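Local coordinates for protein 4-alpha-glucanotransferase (Streptococcus agalactiae, PDB 6M6T) that belongs to the amylomaltase family of TIM-barrel enzymes and binds glycans in two pockets, at residues N418-L423 with E430-T435; F369-T374 with N402-N407; G81-D86 with R110-K115; D75-E80 with Q192-K197. All blocks are in the same frame, centred on the assembly; numbering follows the deposited sequence.

Interaction 1 (N418-L423 with E430-T435); sequences NYMRRL and ETVLRT
Met-420 and Thr-435 form the dense end of this contact, their side chains crossing at about a right angle. The hydroxyl OG1 of Thr-435 lies against the start of the methionine chain, 3.3 Å from CB and 3.4 Å from CG of Met-420. With chi1 near -67°, the methionine CG stands beside its backbone N, and a chain straight at chi2 carries SD on to Val-432, where SD and CG2 are 4.0 Å apart. That valine points its CB away from the 418-423 segment and meets the sulfur with one methyl, while its other neighbours include Ile-401 and Trp-404 of the short helix 401-404. No hydrogen bond crosses between the segments; Thr-435 OG1 makes a weak one back to Thr-431 O within its own helix. The chain can turn here because helix 410-419 ends in a Schellman motif, with Arg-421 at positive phi (63°), and 422-423 then leave in extended form. Beyond that turn the packing opens toward solvent. Arg-422 sets its CB 3.6 Å from Thr-431 CG2 and its CG 3.6 Å from Thr-431 OG1, so the aliphatic base of the arginine does the touching. Its chain then runs extended from CG to NE, and NH1 ends in a salt bridge with Glu-417.

Interaction 2 (F369-T374 with N402-N407); sequences FGFYDT and NGWFEN. With AC1 (4,6-dideoxy-4-{[(1S,4R,5S,6S)-4,5,6-trihydroxy-3-(hydroxymethyl)cyclohex-2-en-1-yl]amino}-alpha-D-glucopyranose), chain J.
Trp-404 meets both Phe-371 and Tyr-372, joining helix 401-404 to the loop that follows strand 363-366 of the TIM-barrel sheet. The two backbones stay apart, the CA atoms of Tyr-372 and Asn-407 being 10.1 Å from each other, and the span is bridged by side chains.

The aromatic pair is formed by Trp-404 and Tyr-372. Trp-404 turns an edge toward the face of Tyr-372 in an offset edge-to-face pair: the centroids of the tyrosine ring and the tryptophan five-membered ring are 5.9 Å apart, and the planes stand at 67°. The side chains run antiparallel alongside one another, and Tyr-372 OH lies at the indole rim, near its plane and 3.7 Å from CD1 of Trp-404. Chi1 of 155° holds the indole CG roughly opposite its own backbone N and sends the ring across to the loop. Tyr-372 also pairs edge-to-face with Phe-254, a residue of one of the two glycan pockets.

Apolar packing adds the second contact, at the benzo end of the indole, where Phe-371 CD2 and Trp-404 CZ2 are 4.0 Å apart and the rings meet obliquely. Phe-371 also packs edge-to-face on Tyr-419.

Hydrogen bonding between the segments is absent; the indole NE1 makes a weak bond to Glu-368 O instead, just before the loop segment.

Ligand contact belongs to Phe-369, part of the same glycan pocket as Phe-254. Its CB points away from 402-407, and its CZ approaches C6 of AC1 to 3.4 Å.

Interaction 3 (G81-D86 with R110-K115); sequences GFISKD and RPVLEK
No flat side chain lies between Ile-83 and its partners Val-112 and Lys-115. The ring of Phe-82, the one aromatic ring in the two segments, leads away from 110-115 and packs on Leu-77 and Glu-123, while the planar guanidinium of Arg-110 makes a cation-pi contact with Tyr-187 of helix 182-208. The side-chain contacts across the segments are aliphatic. Ile-83 points its CB toward the helix and divides its branches between two positions one turn apart. Its CD1 touches CG1 of Val-112 at 3.9 Å, the side chains crossing at about a right angle. Its CG2 sits 4.0 Å from CG of Lys-115. The same methyl also lies against a polar backbone atom, 3.9 Å from the carbonyl O of Val-112. Chi1 of 36° places CG1 between the backbone N and the carbonyl carbon, which sets CG2 beside the N and lets both arms face the helix. Lys-115 contributes only the base of its chain, and its amine has a long, weak ion pair with Asp-87. Gly-81, at positive phi in a Schellman motif, turns the chain out of helix 74-78 into this loop. Such loop-on-helix packing belongs to the helical excursion between barrel strands 43-45 and 212-217.

Interaction 4 (D75-E80 with Q192-K197); sequences DLLTLE and QYFFYK
The backbones of 75-80 and 192-197 approach no closer than 8.5 Å between the CA atoms of Leu-77 and Phe-194, and the contact is made by side chains. One methyl of Leu-77, CD2, is set over a face of the Phe-194 ring, 4.0 Å from both CD1 and CE1 of that ring. The methyl lies 4.1 Å from the ring centroid, only 15° off the normal, which meets the description of a CH-pi contact; it stands 3.9 Å above the plane and is displaced slightly toward the rim. The leucine CB does not aim straight at helix 182-208, and it is the branch end that closes the distance. On the aromatic side, a chi1 of -74° holds the phenylalanine CG beside its own backbone N, with CB pointing toward the 75-80 segment. This is helix-to-helix packing in the strand-free, largely helical excursion of the TIM-barrel chain between strands 43-45 and 212-217. Helix 105-122 joins the same cluster, since Leu-77 also packs on Ala-116 and Phe-194 on Val-117. Toward the surface the chemistry becomes polar. Glu-80 and Lys-197 reach toward each other from their two segments, and the carboxylate atom OE1 of Glu-80 stops 4.4 Å from NZ of Lys-197, beyond salt-bridge distance, so any attraction is probably modest. The closer approach is to carbon, with Glu-80 OE1 3.9 Å from Lys-197 CE. Lys-197 NZ has in addition a long, weak ion pair with Glu-201 in its own helix.

The four contacts form two clusters: interactions 1 and 2 are centred about 13 Å apart and interactions 3 and 4 about 11 Å, while centres of different clusters lie about 43 Å or more from each other. Met-420, at the end of helix 410-419, meets the 369-374 loop, and Val-432 of helix 428-438 meets Trp-404 of helix 401-404. Interaction 4 uses helix 74-78 and interaction 3 the loop that follows it; they touch where Ile-83 CD1 packs 3.9 Å from Leu-77 CB. Interactions 1 to 3 are largely buried, interaction 4 partly. Interaction 1 packs methionine and an arginine base on threonines and valine, interaction 2 is aromatic, interaction 3 aliphatic, and interaction 4 adds rim charges to a methyl-on-ring contact.

Interaction 1 (N418-L423 with E430-T435)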
# COMPACT_ATOMS: atom_id res chain seq x y z
N ASN A 418 9.00 22.42 23.91
CA ASN A 418 8.20 23.58 24.28
C ASN A 418 6.79 23.52 23.69
O ASN A 418 5.80 23.32 24.40
CB ASN A 418 8.91 24.85 23.82
CG ASN A 418 9.03 25.88 24.92
OD1 ASN A 418 8.23 25.88 25.86
ND2 ASN A 418 10.02 26.77 24.81
N TYR A 419 6.72 23.64 22.37
CA TYR A 419 5.48 23.69 21.59
C TYR A 419 4.44 22.67 22.00
O TYR A 419 3.25 22.96 21.99
CB TYR A 419 5.81 23.47 20.12
CG TYR A 419 4.70 23.79 19.16
CD1 TYR A 419 3.63 22.92 18.98
CD2 TYR A 419 4.73 24.96 18.40
CE1 TYR A 419 2.60 23.23 18.08
CE2 TYR A 419 3.72 25.26 17.50
CZ TYR A 419 2.67 24.40 17.34
OH TYR A 419 1.67 24.71 16.45
N MET A 420 4.88 21.46 22.32
CA MET A 420 3.97 20.35 22.58
C MET A 420 3.79 20.09 24.06
O MET A 420 3.00 19.20 24.42
CB MET A 420 4.47 19.09 21.88
CG MET A 420 4.42 19.18 20.37
SD MET A 420 4.93 17.70 19.51
CE MET A 420 6.58 18.19 19.05
N ARG A 421 4.49 20.82 24.93
CA ARG A 421 4.30 20.75 26.38
C ARG A 421 4.63 19.36 26.93
O ARG A 421 3.82 18.71 27.60
CB ARG A 421 2.86 21.15 26.76
CG ARG A 421 2.45 22.53 26.25
CD ARG A 421 3.53 23.54 26.58
NE ARG A 421 3.80 23.63 28.01
CZ ARG A 421 4.97 23.99 28.54
NH1 ARG A 421 6.01 24.27 27.76
NH2 ARG A 421 5.11 24.06 29.87
N ARG A 422 5.85 18.90 26.65
CA ARG A 422 6.26 17.59 27.15
C ARG A 422 6.45 17.65 28.66
O ARG A 422 7.26 18.44 29.16
CB ARG A 422 7.54 17.10 26.46
CG ARG A 422 8.06 15.75 27.03
CD ARG A 422 9.45 15.38 26.49
NE ARG A 422 9.94 14.09 26.97
CZ ARG A 422 10.87 13.36 26.35
NH1 ARG A 422 11.42 13.77 25.20
NH2 ARG A 422 11.27 12.20 26.87
N LEU A 423 5.69 16.82 29.36
CA LEU A 423 5.85 16.62 30.79
C LEU A 423 7.15 15.86 31.08
O LEU A 423 7.52 14.96 30.33
CB LEU A 423 4.67 15.82 31.31
CG LEU A 423 3.39 16.64 31.38
CD1 LEU A 423 2.24 16.00 30.63
CD2 LEU A 423 3.04 16.87 32.82
N GLU A 430 4.21 9.44 23.27
CA GLU A 430 2.97 9.84 23.91
C GLU A 430 2.80 11.37 23.87
O GLU A 430 1.68 11.87 23.68
CB GLU A 430 2.95 9.28 25.34
CG GLU A 430 2.49 7.80 25.43
CD GLU A 430 3.15 6.99 26.54
OE1 GLU A 430 2.90 5.76 26.60
OE2 GLU A 430 3.92 7.56 27.35
N THR A 431 3.90 12.12 23.99
CA THR A 431 3.83 13.56 23.80
C THR A 431 3.28 13.90 22.42
O THR A 431 2.21 14.53 22.29
CB THR A 431 5.21 14.19 23.99
OG1 THR A 431 5.89 13.60 25.10
CG2 THR A 431 5.09 15.71 24.22
N VAL A 432 4.01 13.48 21.38
CA VAL A 432 3.66 13.85 20.02
C VAL A 432 2.23 13.44 19.72
O VAL A 432 1.48 14.20 19.11
CB VAL A 432 4.66 13.25 19.01
CG1 VAL A 432 4.20 13.49 17.56
CG2 VAL A 432 6.05 13.82 19.23
N LEU A 433 1.83 12.25 20.18
CA LEU A 433 0.51 11.75 19.84
C LEU A 433 -0.59 12.51 20.58
O LEU A 433 -1.69 12.70 20.03
CB LEU A 433 0.46 10.26 20.14
CG LEU A 433 1.11 9.39 19.08
CD1 LEU A 433 1.40 8.02 19.66
CD2 LEU A 433 0.15 9.26 17.93
N ARG A 434 -0.32 12.96 21.81
CA ARG A 434 -1.28 13.86 22.47
C ARG A 434 -1.51 15.09 21.60
O ARG A 434 -2.66 15.44 21.29
CB ARG A 434 -0.79 14.26 23.86
CG ARG A 434 -0.99 13.17 24.92
CD ARG A 434 -1.68 13.73 26.17
NE ARG A 434 -2.31 12.68 26.96
CZ ARG A 434 -1.64 11.75 27.62
NH1 ARG A 434 -0.32 11.75 27.59
NH2 ARG A 434 -2.28 10.82 28.31
N THR A 435 -0.42 15.72 21.14
CA THR A 435 -0.59 16.91 20.31
C THR A 435 -1.33 16.59 19.01
O THR A 435 -2.31 17.26 18.67
CB THR A 435 0.74 17.58 20.02
OG1 THR A 435 1.46 17.77 21.24
CG2 THR A 435 0.48 18.93 19.40

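Interaction 2 (F369-T374 with N402-N407)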
# COMPACT_ATOMS: atom_id res chain seq x y z
N PHE A 369 7.44 16.74 9.50
CA PHE A 369 8.02 17.76 8.63
C PHE A 369 7.87 19.17 9.18
O PHE A 369 8.34 20.12 8.54
CB PHE A 369 7.37 17.71 7.25
CG PHE A 369 7.53 16.41 6.52
CD1 PHE A 369 8.75 15.74 6.52
CD2 PHE A 369 6.48 15.88 5.79
CE1 PHE A 369 8.90 14.57 5.82
CE2 PHE A 369 6.63 14.70 5.10
CZ PHE A 369 7.84 14.05 5.11
N GLY A 370 7.20 19.34 10.32
CA GLY A 370 6.73 20.65 10.73
C GLY A 370 7.39 21.23 11.96
O GLY A 370 6.86 22.17 12.55
N PHE A 371 8.54 20.69 12.36
CA PHE A 371 9.30 21.25 13.47
C PHE A 371 10.75 21.49 13.07
O PHE A 371 11.56 21.84 13.94
CB PHE A 371 9.25 20.34 14.71
CG PHE A 371 7.88 20.26 15.36
CD1 PHE A 371 7.37 21.33 16.08
CD2 PHE A 371 7.10 19.13 15.22
CE1 PHE A 371 6.12 21.27 16.65
CE2 PHE A 371 5.85 19.07 15.79
CZ PHE A 371 5.37 20.14 16.51
N TYR A 372 11.10 21.29 11.80
CA TYR A 372 12.44 21.62 11.33
C TYR A 372 12.68 23.12 11.26
O TYR A 372 13.83 23.56 11.18
CB TYR A 372 12.70 21.03 9.94
CG TYR A 372 12.72 19.52 9.94
CD1 TYR A 372 13.61 18.83 10.72
CD2 TYR A 372 11.83 18.80 9.15
CE1 TYR A 372 13.62 17.45 10.73
CE2 TYR A 372 11.82 17.43 9.16
CZ TYR A 372 12.72 16.76 9.94
OH TYR A 372 12.73 15.38 9.95
N ASP A 373 11.63 23.92 11.29
CA ASP A 373 11.75 25.37 11.23
C ASP A 373 11.15 25.93 12.52
O ASP A 373 9.92 25.99 12.67
CB ASP A 373 11.07 25.90 9.98
CG ASP A 373 10.61 27.32 10.12
OD1 ASP A 373 11.11 28.05 11.00
OD2 ASP A 373 9.72 27.72 9.33
N THR A 374 12.02 26.37 13.44
CA THR A 374 11.63 26.87 14.75
C THR A 374 10.89 28.21 14.71
O THR A 374 10.55 28.71 15.78
CB THR A 374 12.85 27.01 15.66
OG1 THR A 374 13.96 27.50 14.91
CG2 THR A 374 13.22 25.69 16.27
N ASN A 402 10.20 8.03 17.64
CA ASN A 402 11.41 7.87 18.43
C ASN A 402 12.65 8.12 17.60
O ASN A 402 13.64 8.66 18.11
CB ASN A 402 11.47 6.49 19.05
CG ASN A 402 10.80 6.45 20.38
OD1 ASN A 402 10.75 7.46 21.08
ND2 ASN A 402 10.26 5.29 20.74
N GLY A 403 12.60 7.74 16.32
CA GLY A 403 13.72 8.00 15.44
C GLY A 403 13.81 9.45 15.00
O GLY A 403 14.89 10.04 15.01
N TRP A 404 12.68 10.04 14.60
CA TRP A 404 12.66 11.44 14.21
C TRP A 404 13.22 12.34 15.31
O TRP A 404 13.98 13.28 15.03
CB TRP A 404 11.23 11.85 13.83
CG TRP A 404 10.92 13.30 13.98
CD1 TRP A 404 11.02 14.26 13.01
CD2 TRP A 404 10.42 13.96 15.15
NE1 TRP A 404 10.62 15.48 13.51
CE2 TRP A 404 10.24 15.32 14.82
CE3 TRP A 404 10.10 13.53 16.45
CZ2 TRP A 404 9.78 16.26 15.75
CZ3 TRP A 404 9.63 14.47 17.37
CH2 TRP A 404 9.48 15.82 17.01
N PHE A 405 12.91 12.02 16.57
CA PHE A 405 13.38 12.84 17.69
C PHE A 405 14.89 12.77 17.91
O PHE A 405 15.43 13.67 18.56
CB PHE A 405 12.66 12.44 18.98
CG PHE A 405 12.77 13.49 20.05
CD1 PHE A 405 12.23 14.75 19.85
CD2 PHE A 405 13.45 13.24 21.23
CE1 PHE A 405 12.35 15.74 20.81
CE2 PHE A 405 13.58 14.22 22.20
CZ PHE A 405 13.03 15.47 21.99
N GLU A 406 15.58 11.74 17.43
CA GLU A 406 17.04 11.74 17.56
C GLU A 406 17.66 12.81 16.68
O GLU A 406 18.54 13.55 17.11
CB GLU A 406 17.64 10.39 17.19
CG GLU A 406 16.82 9.17 17.57
CD GLU A 406 17.69 7.93 17.67
OE1 GLU A 406 18.94 8.09 17.63
OE2 GLU A 406 17.13 6.81 17.78
N ASN A 407 17.21 12.91 15.43
CA ASN A 407 17.91 13.70 14.42
C ASN A 407 17.40 15.12 14.36
O ASN A 407 17.07 15.65 13.30
CB ASN A 407 17.77 13.01 13.08
CG ASN A 407 18.23 11.58 13.15
OD1 ASN A 407 19.30 11.29 13.69
ND2 ASN A 407 17.41 10.66 12.63
C1 AC1 J . 10.18 15.95 1.30
O2 AC1 J . 11.78 16.11 -0.51
C2 AC1 J . 10.94 15.19 0.21
C4A AC1 J . 5.83 10.55 -2.12
C3 AC1 J . 9.95 14.63 -0.77
O3 AC1 J . 10.70 13.94 -1.76
C4 AC1 J . 9.00 13.67 -0.05
N4A AC1 J . 7.94 13.19 -0.95
C5 AC1 J . 8.30 14.35 1.10
O5 AC1 J . 9.26 15.00 1.99
C6 AC1 J . 7.45 13.30 1.83
C1B AC1 J . 8.30 12.05 -1.80
C2B AC1 J . 7.41 12.14 -3.00
O2B AC1 J . 7.54 13.47 -3.51
C3B AC1 J . 5.98 11.96 -2.55
O3B AC1 J . 5.09 12.14 -3.64
O4 AC1 J . 4.50 10.36 -1.60
C5B AC1 J . 6.83 10.19 -1.20
C7B AC1 J . 8.04 10.88 -1.09
C6B AC1 J . 6.60 8.96 -0.35
O6B AC1 J . 5.19 8.86 -0.16

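Interaction 3 (G81-D86 with R110-K115)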
# COMPACT_ATOMS: atom_id res chain seq x y z
N GLY A 81 -10.96 -27.53 4.86
CA GLY A 81 -10.86 -28.87 4.32
C GLY A 81 -9.94 -29.00 3.14
O GLY A 81 -10.01 -30.01 2.42
N PHE A 82 -9.08 -28.01 2.92
CA PHE A 82 -8.22 -27.89 1.74
C PHE A 82 -6.79 -28.35 2.02
O PHE A 82 -6.24 -29.14 1.26
CB PHE A 82 -8.20 -26.44 1.26
CG PHE A 82 -9.50 -25.98 0.68
CD1 PHE A 82 -10.44 -26.91 0.24
CD2 PHE A 82 -9.79 -24.62 0.54
CE1 PHE A 82 -11.64 -26.50 -0.31
CE2 PHE A 82 -10.98 -24.20 -0.01
CZ PHE A 82 -11.91 -25.14 -0.44
N ILE A 83 -6.19 -27.85 3.09
CA ILE A 83 -4.97 -28.44 3.62
C ILE A 83 -5.26 -28.96 5.03
O ILE A 83 -6.37 -28.79 5.55
CB ILE A 83 -3.80 -27.43 3.63
CG1 ILE A 83 -4.28 -26.01 3.96
CG2 ILE A 83 -3.08 -27.43 2.31
CD1 ILE A 83 -3.16 -25.05 4.31
N SER A 84 -4.27 -29.62 5.62
CA SER A 84 -4.18 -29.89 7.05
C SER A 84 -2.97 -29.12 7.59
O SER A 84 -2.27 -28.44 6.84
CB SER A 84 -4.06 -31.39 7.32
OG SER A 84 -2.71 -31.77 7.56
N LYS A 85 -2.74 -29.21 8.90
CA LYS A 85 -1.64 -28.45 9.50
C LYS A 85 -0.37 -29.26 9.70
O LYS A 85 0.65 -28.67 10.08
CB LYS A 85 -2.09 -27.76 10.83
CG LYS A 85 -2.47 -28.59 12.02
CD LYS A 85 -2.94 -27.64 13.14
CE LYS A 85 -3.93 -26.61 12.61
NZ LYS A 85 -4.52 -25.81 13.70
N ASP A 86 -0.40 -30.58 9.46
CA ASP A 86 0.89 -31.27 9.31
C ASP A 86 1.59 -30.92 7.95
O ASP A 86 2.61 -31.51 7.54
CB ASP A 86 0.70 -32.79 9.46
CG ASP A 86 1.10 -33.31 10.87
OD1 ASP A 86 1.91 -32.65 11.56
OD2 ASP A 86 0.61 -34.38 11.29
N ARG A 110 5.06 -22.23 -1.33
CA ARG A 110 4.54 -22.71 -2.61
C ARG A 110 4.03 -24.15 -2.56
O ARG A 110 2.92 -24.40 -3.05
CB ARG A 110 5.60 -22.50 -3.70
CG ARG A 110 5.09 -22.73 -5.09
CD ARG A 110 3.94 -21.80 -5.37
NE ARG A 110 3.36 -22.00 -6.70
CZ ARG A 110 3.90 -21.55 -7.84
NH1 ARG A 110 5.06 -20.90 -7.83
NH2 ARG A 110 3.28 -21.79 -8.99
N PRO A 111 4.78 -25.13 -2.04
CA PRO A 111 4.17 -26.46 -1.81
C PRO A 111 2.81 -26.41 -1.13
O PRO A 111 1.88 -27.12 -1.54
CB PRO A 111 5.19 -27.17 -0.91
CG PRO A 111 6.15 -26.08 -0.44
CD PRO A 111 6.18 -25.12 -1.59
N VAL A 112 2.67 -25.55 -0.11
CA VAL A 112 1.45 -25.47 0.69
C VAL A 112 0.28 -24.93 -0.14
O VAL A 112 -0.83 -25.49 -0.15
CB VAL A 112 1.69 -24.60 1.93
CG1 VAL A 112 0.47 -24.61 2.83
CG2 VAL A 112 2.98 -25.01 2.65
N LEU A 113 0.50 -23.78 -0.79
CA LEU A 113 -0.54 -23.19 -1.63
C LEU A 113 -0.91 -24.14 -2.77
O LEU A 113 -2.09 -24.28 -3.12
CB LEU A 113 -0.08 -21.83 -2.18
CG LEU A 113 0.03 -20.64 -1.21
CD1 LEU A 113 0.95 -19.54 -1.74
CD2 LEU A 113 -1.33 -20.06 -0.86
N GLU A 114 0.08 -24.82 -3.36
CA GLU A 114 -0.22 -25.76 -4.43
C GLU A 114 -1.07 -26.93 -3.92
O GLU A 114 -2.01 -27.35 -4.59
CB GLU A 114 1.08 -26.26 -5.06
CG GLU A 114 1.36 -25.65 -6.43
CD GLU A 114 2.85 -25.44 -6.68
OE1 GLU A 114 3.68 -26.24 -6.19
OE2 GLU A 114 3.19 -24.45 -7.36
N LYS A 115 -0.74 -27.46 -2.73
CA LYS A 115 -1.56 -28.52 -2.13
C LYS A 115 -3.01 -28.04 -1.94
O LYS A 115 -3.96 -28.75 -2.30
CB LYS A 115 -0.91 -28.97 -0.81
CG LYS A 115 -1.56 -30.17 -0.10
CD LYS A 115 -1.17 -31.55 -0.66
CE LYS A 115 0.20 -32.05 -0.17
NZ LYS A 115 0.44 -31.83 1.29

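Interaction 4 (D75-E80 with Q192-K197)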
# COMPACT_ATOMS: atom_id res chain seq x y z
N ASP A 75 -4.14 -21.14 8.20
CA ASP A 75 -5.10 -21.66 9.18
C ASP A 75 -6.52 -21.58 8.66
O ASP A 75 -7.29 -22.55 8.76
CB ASP A 75 -4.96 -20.90 10.51
CG ASP A 75 -3.67 -21.23 11.25
OD1 ASP A 75 -3.26 -22.42 11.26
OD2 ASP A 75 -3.07 -20.29 11.83
N LEU A 76 -6.90 -20.43 8.12
CA LEU A 76 -8.22 -20.30 7.50
C LEU A 76 -8.42 -21.34 6.41
O LEU A 76 -9.54 -21.82 6.19
CB LEU A 76 -8.38 -18.89 6.93
CG LEU A 76 -8.98 -17.86 7.89
CD1 LEU A 76 -9.12 -16.52 7.17
CD2 LEU A 76 -10.33 -18.33 8.41
N LEU A 77 -7.32 -21.71 5.73
CA LEU A 77 -7.35 -22.69 4.65
C LEU A 77 -7.48 -24.11 5.18
O LEU A 77 -8.10 -24.96 4.53
CB LEU A 77 -6.07 -22.58 3.81
CG LEU A 77 -6.03 -21.63 2.63
CD1 LEU A 77 -4.93 -22.09 1.70
CD2 LEU A 77 -7.39 -21.58 1.93
N THR A 78 -6.88 -24.39 6.34
CA THR A 78 -7.04 -25.68 6.99
C THR A 78 -8.48 -25.87 7.43
O THR A 78 -9.10 -26.90 7.12
CB THR A 78 -6.09 -25.80 8.17
OG1 THR A 78 -4.75 -26.00 7.69
CG2 THR A 78 -6.48 -26.97 9.09
N LEU A 79 -9.06 -24.87 8.08
CA LEU A 79 -10.43 -24.96 8.56
C LEU A 79 -11.45 -25.13 7.43
O LEU A 79 -12.65 -25.28 7.69
CB LEU A 79 -10.79 -23.73 9.41
CG LEU A 79 -10.39 -23.77 10.90
CD1 LEU A 79 -8.87 -23.81 11.15
CD2 LEU A 79 -11.04 -22.60 11.64
N GLU A 80 -10.99 -25.12 6.17
CA GLU A 80 -11.84 -25.25 5.00
C GLU A 80 -11.85 -26.65 4.40
O GLU A 80 -12.66 -26.93 3.51
CB GLU A 80 -11.41 -24.25 3.91
CG GLU A 80 -12.07 -22.86 4.01
CD GLU A 80 -13.51 -22.85 3.47
OE1 GLU A 80 -13.72 -23.08 2.26
OE2 GLU A 80 -14.43 -22.61 4.29
N GLN A 192 -5.76 -16.30 -6.40
CA GLN A 192 -6.47 -15.02 -6.36
C GLN A 192 -7.86 -15.18 -5.74
O GLN A 192 -8.33 -14.31 -4.99
CB GLN A 192 -6.56 -14.39 -7.76
CG GLN A 192 -5.26 -13.70 -8.25
CD GLN A 192 -4.62 -12.76 -7.22
OE1 GLN A 192 -5.19 -11.73 -6.86
NE2 GLN A 192 -3.42 -13.11 -6.77
N TYR A 193 -8.52 -16.32 -6.02
CA TYR A 193 -9.82 -16.59 -5.42
C TYR A 193 -9.70 -16.68 -3.90
O TYR A 193 -10.55 -16.15 -3.16
CB TYR A 193 -10.41 -17.88 -5.99
CG TYR A 193 -11.59 -18.44 -5.20
CD1 TYR A 193 -12.88 -17.93 -5.37
CD2 TYR A 193 -11.42 -19.49 -4.30
CE1 TYR A 193 -13.96 -18.44 -4.66
CE2 TYR A 193 -12.50 -20.01 -3.58
CZ TYR A 193 -13.76 -19.48 -3.77
OH TYR A 193 -14.82 -19.99 -3.06
N PHE A 194 -8.65 -17.35 -3.42
CA PHE A 194 -8.40 -17.44 -1.98
C PHE A 194 -8.23 -16.07 -1.37
O PHE A 194 -8.87 -15.73 -0.36
CB PHE A 194 -7.14 -18.26 -1.72
CG PHE A 194 -7.32 -19.70 -1.94
CD1 PHE A 194 -8.54 -20.30 -1.67
CD2 PHE A 194 -6.27 -20.47 -2.39
CE1 PHE A 194 -8.71 -21.65 -1.86
CE2 PHE A 194 -6.43 -21.80 -2.59
CZ PHE A 194 -7.65 -22.40 -2.32
N PHE A 195 -7.31 -15.29 -1.94
CA PHE A 195 -7.10 -13.92 -1.51
C PHE A 195 -8.42 -13.20 -1.32
O PHE A 195 -8.71 -12.69 -0.24
CB PHE A 195 -6.25 -13.16 -2.52
CG PHE A 195 -5.69 -11.88 -1.98
CD1 PHE A 195 -6.44 -10.71 -2.03
CD2 PHE A 195 -4.44 -11.86 -1.38
CE1 PHE A 195 -5.93 -9.53 -1.51
CE2 PHE A 195 -3.91 -10.68 -0.86
CZ PHE A 195 -4.65 -9.51 -0.92
N TYR A 196 -9.21 -13.12 -2.38
CA TYR A 196 -10.39 -12.27 -2.31
C TYR A 196 -11.41 -12.81 -1.32
O TYR A 196 -12.01 -12.03 -0.56
CB TYR A 196 -10.99 -12.08 -3.70
CG TYR A 196 -10.33 -10.92 -4.40
CD1 TYR A 196 -8.98 -10.99 -4.74
CD2 TYR A 196 -11.04 -9.76 -4.70
CE1 TYR A 196 -8.35 -9.93 -5.38
CE2 TYR A 196 -10.41 -8.69 -5.34
CZ TYR A 196 -9.06 -8.79 -5.67
OH TYR A 196 -8.42 -7.75 -6.29
N LYS A 197 -11.62 -14.14 -1.28
CA LYS A 197 -12.53 -14.74 -0.30
C LYS A 197 -12.14 -14.35 1.13
O LYS A 197 -12.96 -13.82 1.90
CB LYS A 197 -12.53 -16.26 -0.50
CG LYS A 197 -13.64 -17.05 0.21
CD LYS A 197 -13.04 -18.25 0.95
CE LYS A 197 -13.98 -19.46 0.93
NZ LYS A 197 -15.36 -19.07 1.33